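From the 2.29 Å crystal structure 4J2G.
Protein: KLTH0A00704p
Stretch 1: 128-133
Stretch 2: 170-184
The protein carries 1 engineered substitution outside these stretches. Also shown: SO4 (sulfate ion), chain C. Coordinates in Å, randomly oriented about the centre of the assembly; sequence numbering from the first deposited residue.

Stretch 1 128-133: MLERWL
Stretch 2 170-184: YLETLVGLLPASELQ

Stretch 1 is a single strand, 128-133, that runs on in both directions along the chain. Stretch 2 holds two helices, one through Y170-G176 and the next through A180-Q184 and beyond, with L178 between them. The strand runs nearly antiparallel to the first helix, at 165°, with the axes 12.4 Å apart at closest approach. It meets the second helix at 132°, and here the axes come within 9.2 Å. The register follows this: L129 CA lies 6.8 Å from A180 CA, while W132 CA lies 10.5 Å from V175 CA. The two stretches bury 333 Å² between them, both sides summed.

W132 covers the most surface. Its CA-to-CB bond points toward stretch 2, and chi1 of -65° (m) with chi2 of 81° carries the indole across the wider gap. The backbone there is extended, with phi/psi of -102/151. Four aliphatic side chains meet the six-membered ring. W132 CH2 lies 3.2 Å from L174 CD2, a tight approach at the ring edge, near its plane. W132 CZ3 is 3.6 Å from L171 CD1, W132 CH2 is 3.9 Å from V175 CG2, and W132 CZ2 is 3.7 Å from L178 CD1. These three methyls approach obliquely. The CA-to-CB bonds of L171 (t, p) and L174 (t, t) point sideways to the strand, but the ends of these side chains come nearer to it. The CA-to-CB bond of V175 (chi1 t) also points sideways.

E130 is the second strand residue in the contact by area. Its side chain is m, t with chi3 at -34°, on an extended backbone of -145/148. The carboxylate accepts a hydrogen bond within the strand: W132 NE1 donates to E130 OE1 at 3.1 Å, with a nearly straight angle of 171°. This bond ties the polar edge of the indole to its neighbour two residues back. E130 OE2 sits 3.4 Å from L178 CD1 and 3.6 Å from A180 CB. Water 1 donates to E130 OE2 at 2.6 Å and accepts from A180 N at 3.0 Å. It therefore bridges the two stretches, which share no direct hydrogen bond. L178 (m, t; phi/psi -78/158) points toward the strand and touches both E130 and W132.

A180 covers nearly as much as E130, and its CB points toward the strand. L129 CD1 packs 4.3 Å from A180 CB and 4.2 Å from L183 CD2. L129 is m, t, with a backbone of -124/-36 that departs from the usual extended form. L183 is t, p.

The helical turns are held by backbone bonds, including L174 N to Y170 O at 2.8 Å and Q184 N to A180 O at 2.8 Å. S181 OG donates to V175 O at 2.7 Å and so links the two helices.

R131 is out of reach of stretch 2. R131 NH2 donates to sulfate O4 at 2.7 Å, and R131 NH1 donates to sulfate O1 at 3.1 Å.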

HETATM    1  N   MSE A 128       6.930   5.006  -5.940  1.00 49.49           N
HETATM    2  CA  MSE A 128       5.771   4.278  -5.420  1.00 41.38           C
HETATM    3  C   MSE A 128       5.979   2.800  -5.559  1.00 46.55           C
HETATM    4  O   MSE A 128       6.465   2.342  -6.579  1.00 44.29           O
HETATM    5  CB  MSE A 128       4.604   4.649  -6.309  1.00 40.99           C
HETATM    6  CG  MSE A 128       3.911   5.873  -5.800  1.00 38.53           C
HETATM    7 SE   MSE A 128       3.267   5.834  -3.960  0.59 46.85          SE
HETATM    8  CE  MSE A 128       1.946   4.457  -4.427  1.00 40.66           C
ATOM      9  N   LEU A 129       5.593   2.023  -4.542  1.00 42.82           N
ATOM     10  CA  LEU A 129       5.776   0.612  -4.635  1.00 38.23           C
ATOM     11  C   LEU A 129       4.448  -0.170  -4.445  1.00 39.97           C
ATOM     12  O   LEU A 129       4.283  -1.232  -5.023  1.00 36.95           O
ATOM     13  CB  LEU A 129       6.781   0.187  -3.525  1.00 44.20           C
ATOM     14  CG  LEU A 129       8.189   0.811  -3.505  1.00 43.64           C
ATOM     15  CD1 LEU A 129       8.962   0.464  -2.268  1.00 44.27           C
ATOM     16  CD2 LEU A 129       8.962   0.437  -4.753  1.00 39.30           C
ATOM     17  N   GLU A 130       3.575   0.312  -3.573  1.00 36.29           N
ATOM     18  CA  GLU A 130       2.338  -0.390  -3.278  1.00 44.19           C
ATOM     19  C   GLU A 130       1.275   0.633  -3.018  1.00 45.19           C
ATOM     20  O   GLU A 130       1.557   1.698  -2.436  1.00 39.75           O
ATOM     21  CB  GLU A 130       2.403  -1.196  -1.975  1.00 38.78           C
ATOM     22  CG  GLU A 130       3.554  -2.171  -1.843  1.00 46.28           C
ATOM     23  CD  GLU A 130       3.630  -2.809  -0.409  1.00 52.78           C
ATOM     24  OE1 GLU A 130       3.303  -2.169   0.676  1.00 48.50           O
ATOM     25  OE2 GLU A 130       4.065  -3.974  -0.385  1.00 54.54           O
ATOM     26  N   ARG A 131       0.045   0.294  -3.375  1.00 37.50           N
ATOM     27  CA  ARG A 131      -1.062   1.152  -2.915  1.00 42.62           C
ATOM     28  C   ARG A 131      -2.207   0.288  -2.444  1.00 35.79           C
ATOM     29  O   ARG A 131      -2.750  -0.465  -3.228  1.00 41.64           O
ATOM     30  CB  ARG A 131      -1.526   2.119  -3.983  1.00 37.42           C
ATOM     31  CG  ARG A 131      -2.541   3.164  -3.489  1.00 40.79           C
ATOM     32  CD  ARG A 131      -2.944   4.085  -4.668  1.00 44.24           C
ATOM     33  NE  ARG A 131      -1.937   5.124  -4.939  1.00 49.47           N
ATOM     34  CZ  ARG A 131      -1.355   5.353  -6.124  1.00 51.97           C
ATOM     35  NH1 ARG A 131      -1.646   4.632  -7.193  1.00 51.82           N
ATOM     36  NH2 ARG A 131      -0.482   6.348  -6.245  1.00 52.76           N
ATOM     37  N   TRP A 132      -2.556   0.436  -1.173  1.00 41.94           N
ATOM     38  CA  TRP A 132      -3.592  -0.405  -0.511  1.00 43.12           C
ATOM     39  C   TRP A 132      -4.846   0.423  -0.449  1.00 44.00           C
ATOM     40  O   TRP A 132      -4.797   1.656  -0.352  1.00 40.75           O
ATOM     41  CB  TRP A 132      -3.177  -0.701   0.937  1.00 35.60           C
ATOM     42  CG  TRP A 132      -1.964  -1.531   1.091  1.00 41.33           C
ATOM     43  CD1 TRP A 132      -0.628  -1.094   1.016  1.00 34.70           C
ATOM     44  CD2 TRP A 132      -1.914  -2.919   1.373  1.00 36.11           C
ATOM     45  NE1 TRP A 132       0.203  -2.156   1.190  1.00 43.02           N
ATOM     46  CE2 TRP A 132      -0.540  -3.277   1.464  1.00 34.70           C
ATOM     47  CE3 TRP A 132      -2.903  -3.919   1.558  1.00 40.90           C
ATOM     48  CZ2 TRP A 132      -0.110  -4.582   1.743  1.00 38.88           C
ATOM     49  CZ3 TRP A 132      -2.488  -5.192   1.824  1.00 38.27           C
ATOM     50  CH2 TRP A 132      -1.081  -5.534   1.903  1.00 36.95           C
ATOM     51  N   LEU A 133      -5.972  -0.246  -0.476  1.00 44.21           N
ATOM     52  CA  LEU A 133      -7.264   0.415  -0.360  1.00 41.96           C
ATOM     53  C   LEU A 133      -8.090  -0.510   0.555  1.00 43.57           C
ATOM     54  O   LEU A 133      -8.207  -1.686   0.265  1.00 39.42           O
ATOM     55  CB  LEU A 133      -7.952   0.355  -1.701  1.00 36.09           C
ATOM     56  CG  LEU A 133      -9.412   0.834  -1.683  1.00 42.84           C
ATOM     57  CD1 LEU A 133      -9.576   2.301  -1.230  1.00 39.12           C
ATOM     58  CD2 LEU A 133     -10.156   0.587  -2.991  1.00 39.73           C
ATOM     59  N   TYR A 170      -4.458 -13.152   7.963  1.00 45.89           N
ATOM     60  CA  TYR A 170      -4.234 -13.393   6.606  1.00 43.22           C
ATOM     61  C   TYR A 170      -3.410 -12.143   6.038  1.00 45.36           C
ATOM     62  O   TYR A 170      -2.401 -12.284   5.380  1.00 46.87           O
ATOM     63  CB  TYR A 170      -5.556 -13.552   5.886  1.00 40.71           C
ATOM     64  CG  TYR A 170      -5.259 -13.649   4.420  1.00 48.34           C
ATOM     65  CD1 TYR A 170      -4.666 -14.784   3.898  1.00 51.60           C
ATOM     66  CD2 TYR A 170      -5.394 -12.536   3.582  1.00 54.44           C
ATOM     67  CE1 TYR A 170      -4.305 -14.848   2.554  1.00 50.22           C
ATOM     68  CE2 TYR A 170      -5.036 -12.590   2.232  1.00 49.36           C
ATOM     69  CZ  TYR A 170      -4.499 -13.756   1.728  1.00 59.44           C
ATOM     70  OH  TYR A 170      -4.177 -13.856   0.379  1.00 65.26           O
ATOM     71  N   LEU A 171      -3.853 -10.964   6.416  1.00 43.93           N
ATOM     72  CA  LEU A 171      -3.282  -9.715   6.018  1.00 51.15           C
ATOM     73  C   LEU A 171      -1.860  -9.624   6.584  1.00 57.43           C
ATOM     74  O   LEU A 171      -0.992  -9.127   5.890  1.00 47.13           O
ATOM     75  CB  LEU A 171      -4.193  -8.577   6.460  1.00 44.29           C
ATOM     76  CG  LEU A 171      -3.711  -7.138   6.313  1.00 58.03           C
ATOM     77  CD1 LEU A 171      -3.690  -6.776   4.809  1.00 49.60           C
ATOM     78  CD2 LEU A 171      -4.750  -6.307   7.069  1.00 56.08           C
ATOM     79  N   GLU A 172      -1.604 -10.178   7.772  1.00 40.97           N
ATOM     80  CA  GLU A 172      -0.265 -10.147   8.307  1.00 51.58           C
ATOM     81  C   GLU A 172       0.646 -10.972   7.423  1.00 56.25           C
ATOM     82  O   GLU A 172       1.795 -10.587   7.121  1.00 48.84           O
ATOM     83  CB  GLU A 172      -0.192 -10.755   9.677  1.00 49.89           C
ATOM     84  CG  GLU A 172      -0.577  -9.813  10.767  1.00 62.04           C
ATOM     85  CD  GLU A 172      -0.686 -10.526  12.097  1.00 80.00           C
ATOM     86  OE1 GLU A 172       0.097 -10.166  13.008  1.00 86.94           O
ATOM     87  OE2 GLU A 172      -1.536 -11.450  12.224  1.00 72.33           O
ATOM     88  N   THR A 173       0.116 -12.078   6.950  1.00 42.01           N
ATOM     89  CA  THR A 173       0.925 -12.898   6.093  1.00 45.29           C
ATOM     90  C   THR A 173       1.083 -12.272   4.726  1.00 48.08           C
ATOM     91  O   THR A 173       2.150 -12.368   4.133  1.00 51.69           O
ATOM     92  CB  THR A 173       0.304 -14.261   5.939  1.00 47.26           C
ATOM     93  OG1 THR A 173       0.045 -14.756   7.266  1.00 63.67           O
ATOM     94  CG2 THR A 173       1.262 -15.163   5.254  1.00 55.60           C
ATOM     95  N   LEU A 174       0.032 -11.655   4.206  1.00 41.33           N
ATOM     96  CA  LEU A 174       0.153 -11.151   2.878  1.00 48.45           C
ATOM     97  C   LEU A 174       1.179 -10.019   2.875  1.00 44.63           C
ATOM     98  O   LEU A 174       1.977  -9.951   1.976  1.00 50.99           O
ATOM     99  CB  LEU A 174      -1.177 -10.689   2.344  1.00 46.38           C
ATOM    100  CG  LEU A 174      -1.335  -9.921   1.061  1.00 55.16           C
ATOM    101  CD1 LEU A 174      -2.761  -9.500   0.990  1.00 55.14           C
ATOM    102  CD2 LEU A 174      -0.594  -8.607   1.173  1.00 76.19           C
ATOM    103  N   VAL A 175       1.173  -9.184   3.892  1.00 45.73           N
ATOM    104  CA  VAL A 175       2.086  -8.051   3.934  1.00 52.84           C
ATOM    105  C   VAL A 175       3.517  -8.572   3.906  1.00 61.68           C
ATOM    106  O   VAL A 175       4.338  -8.030   3.157  1.00 45.11           O
ATOM    107  CB  VAL A 175       1.943  -7.233   5.213  1.00 50.46           C
ATOM    108  CG1 VAL A 175       3.005  -6.140   5.220  1.00 53.19           C
ATOM    109  CG2 VAL A 175       0.560  -6.602   5.271  1.00 58.23           C
ATOM    110  N   GLY A 176       3.815  -9.640   4.667  1.00 44.53           N
ATOM    111  CA  GLY A 176       5.169 -10.032   4.712  1.00 41.16           C
ATOM    112  C   GLY A 176       5.621 -10.601   3.378  1.00 46.90           C
ATOM    113  O   GLY A 176       6.796 -10.646   3.126  1.00 44.39           O
ATOM    114  N   LEU A 177       4.707 -11.102   2.543  1.00 48.94           N
ATOM    115  CA  LEU A 177       5.103 -11.721   1.283  1.00 49.60           C
ATOM    116  C   LEU A 177       5.278 -10.764   0.085  1.00 51.66           C
ATOM    117  O   LEU A 177       5.623 -11.184  -1.028  1.00 50.29           O
ATOM    118  CB  LEU A 177       4.060 -12.709   0.822  1.00 53.09           C
ATOM    119  CG  LEU A 177       3.655 -13.821   1.773  1.00 66.95           C
ATOM    120  CD1 LEU A 177       2.377 -14.394   1.167  1.00 51.22           C
ATOM    121  CD2 LEU A 177       4.755 -14.883   1.891  1.00 75.35           C
ATOM    122  N   LEU A 178       4.963  -9.508   0.215  1.00 49.11           N
ATOM    123  CA  LEU A 178       5.032  -8.752  -1.011  1.00 45.57           C
ATOM    124  C   LEU A 178       6.481  -8.385  -1.368  1.00 38.33           C
ATOM    125  O   LEU A 178       7.304  -8.366  -0.522  1.00 44.52           O
ATOM    126  CB  LEU A 178       4.193  -7.497  -0.870  1.00 50.78           C
ATOM    127  CG  LEU A 178       2.704  -7.907  -0.810  1.00 58.03           C
ATOM    128  CD1 LEU A 178       1.948  -6.635  -0.555  1.00 49.06           C
ATOM    129  CD2 LEU A 178       2.182  -8.604  -2.067  1.00 50.66           C
ATOM    130  N   PRO A 179       6.756  -8.098  -2.625  1.00 47.44           N
ATOM    131  CA  PRO A 179       8.094  -7.664  -3.108  1.00 46.00           C
ATOM    132  C   PRO A 179       8.720  -6.522  -2.343  1.00 46.94           C
ATOM    133  O   PRO A 179       9.955  -6.493  -2.215  1.00 48.22           O
ATOM    134  CB  PRO A 179       7.791  -7.170  -4.538  1.00 45.09           C
ATOM    135  CG  PRO A 179       6.666  -8.041  -4.977  1.00 47.23           C
ATOM    136  CD  PRO A 179       5.764  -8.129  -3.730  1.00 41.15           C
ATOM    137  N   ALA A 180       7.929  -5.563  -1.862  1.00 40.98           N
ATOM    138  CA  ALA A 180       8.549  -4.444  -1.102  1.00 41.80           C
ATOM    139  C   ALA A 180       9.116  -4.938   0.228  1.00 54.18           C
ATOM    140  O   ALA A 180      10.037  -4.264   0.766  1.00 40.03           O
ATOM    141  CB  ALA A 180       7.575  -3.323  -0.841  1.00 39.86           C
ATOM    142  N   SER A 181       8.557  -6.057   0.780  1.00 41.60           N
ATOM    143  CA  SER A 181       9.090  -6.622   2.048  1.00 51.88           C
ATOM    144  C   SER A 181      10.468  -7.195   1.795  1.00 47.60           C
ATOM    145  O   SER A 181      11.357  -7.108   2.648  1.00 51.77           O
ATOM    146  CB  SER A 181       8.202  -7.770   2.633  1.00 51.03           C
ATOM    147  OG  SER A 181       6.949  -7.234   2.949  1.00 51.55           O
ATOM    148  N   GLU A 182      10.645  -7.735   0.595  1.00 50.55           N
ATOM    149  CA  GLU A 182      11.925  -8.316   0.213  1.00 53.61           C
ATOM    150  C   GLU A 182      12.951  -7.148   0.122  1.00 47.24           C
ATOM    151  O   GLU A 182      14.029  -7.204   0.681  1.00 50.20           O
ATOM    152  CB  GLU A 182      11.701  -9.193  -1.049  1.00 55.90           C
ATOM    153  CG  GLU A 182      12.906  -9.483  -1.923  1.00 76.18           C
ATOM    154  CD  GLU A 182      14.048 -10.163  -1.193  1.00106.28           C
ATOM    155  OE1 GLU A 182      15.100  -9.511  -0.997  1.00128.05           O
ATOM    156  OE2 GLU A 182      13.905 -11.349  -0.820  1.00123.06           O
ATOM    157  N   LEU A 183      12.533  -6.008  -0.412  1.00 49.08           N
ATOM    158  CA  LEU A 183      13.386  -4.787  -0.387  1.00 48.74           C
ATOM    159  C   LEU A 183      13.653  -4.298   1.050  1.00 53.42           C
ATOM    160  O   LEU A 183      14.786  -3.920   1.367  1.00 47.13           O
ATOM    161  CB  LEU A 183      12.776  -3.640  -1.216  1.00 40.57           C
ATOM    162  CG  LEU A 183      13.571  -2.301  -1.116  1.00 45.22           C
ATOM    163  CD1 LEU A 183      14.959  -2.454  -1.719  1.00 39.98           C
ATOM    164  CD2 LEU A 183      12.823  -1.228  -1.901  1.00 48.17           C
ATOM    165  N   GLN A 184      12.616  -4.277   1.911  1.00 52.67           N
ATOM    166  CA  GLN A 184      12.789  -3.898   3.307  1.00 48.73           C
ATOM    167  C   GLN A 184      13.863  -4.839   3.956  1.00 57.53           C
ATOM    168  O   GLN A 184      14.861  -4.362   4.521  1.00 48.32           O
ATOM    169  CB  GLN A 184      11.438  -3.953   4.026  1.00 56.34           C
ATOM    170  CG  GLN A 184      11.413  -3.773   5.556  1.00 63.08           C
ATOM    171  CD  GLN A 184      11.625  -2.320   6.028  1.00 73.91           C
ATOM    172  OE1 GLN A 184      11.798  -1.390   5.230  1.00 59.79           O
ATOM    173  NE2 GLN A 184      11.609  -2.131   7.341  1.00 67.74           N
TER
HETATM  174  S   SO4 C 301       0.304   6.565  -9.756  1.00 63.02           S
HETATM  175  O1  SO4 C 301      -1.076   6.141  -9.879  1.00 61.29           O
HETATM  176  O2  SO4 C 301       0.893   6.106 -11.021  1.00 59.05           O
HETATM  177  O3  SO4 C 301       0.632   8.004  -9.635  1.00 65.75           O
HETATM  178  O4  SO4 C 301       0.833   5.961  -8.517  1.00 67.52           O
HETATM  179  O   HOH W   1       5.130  -4.943  -2.560  1.00 41.78           O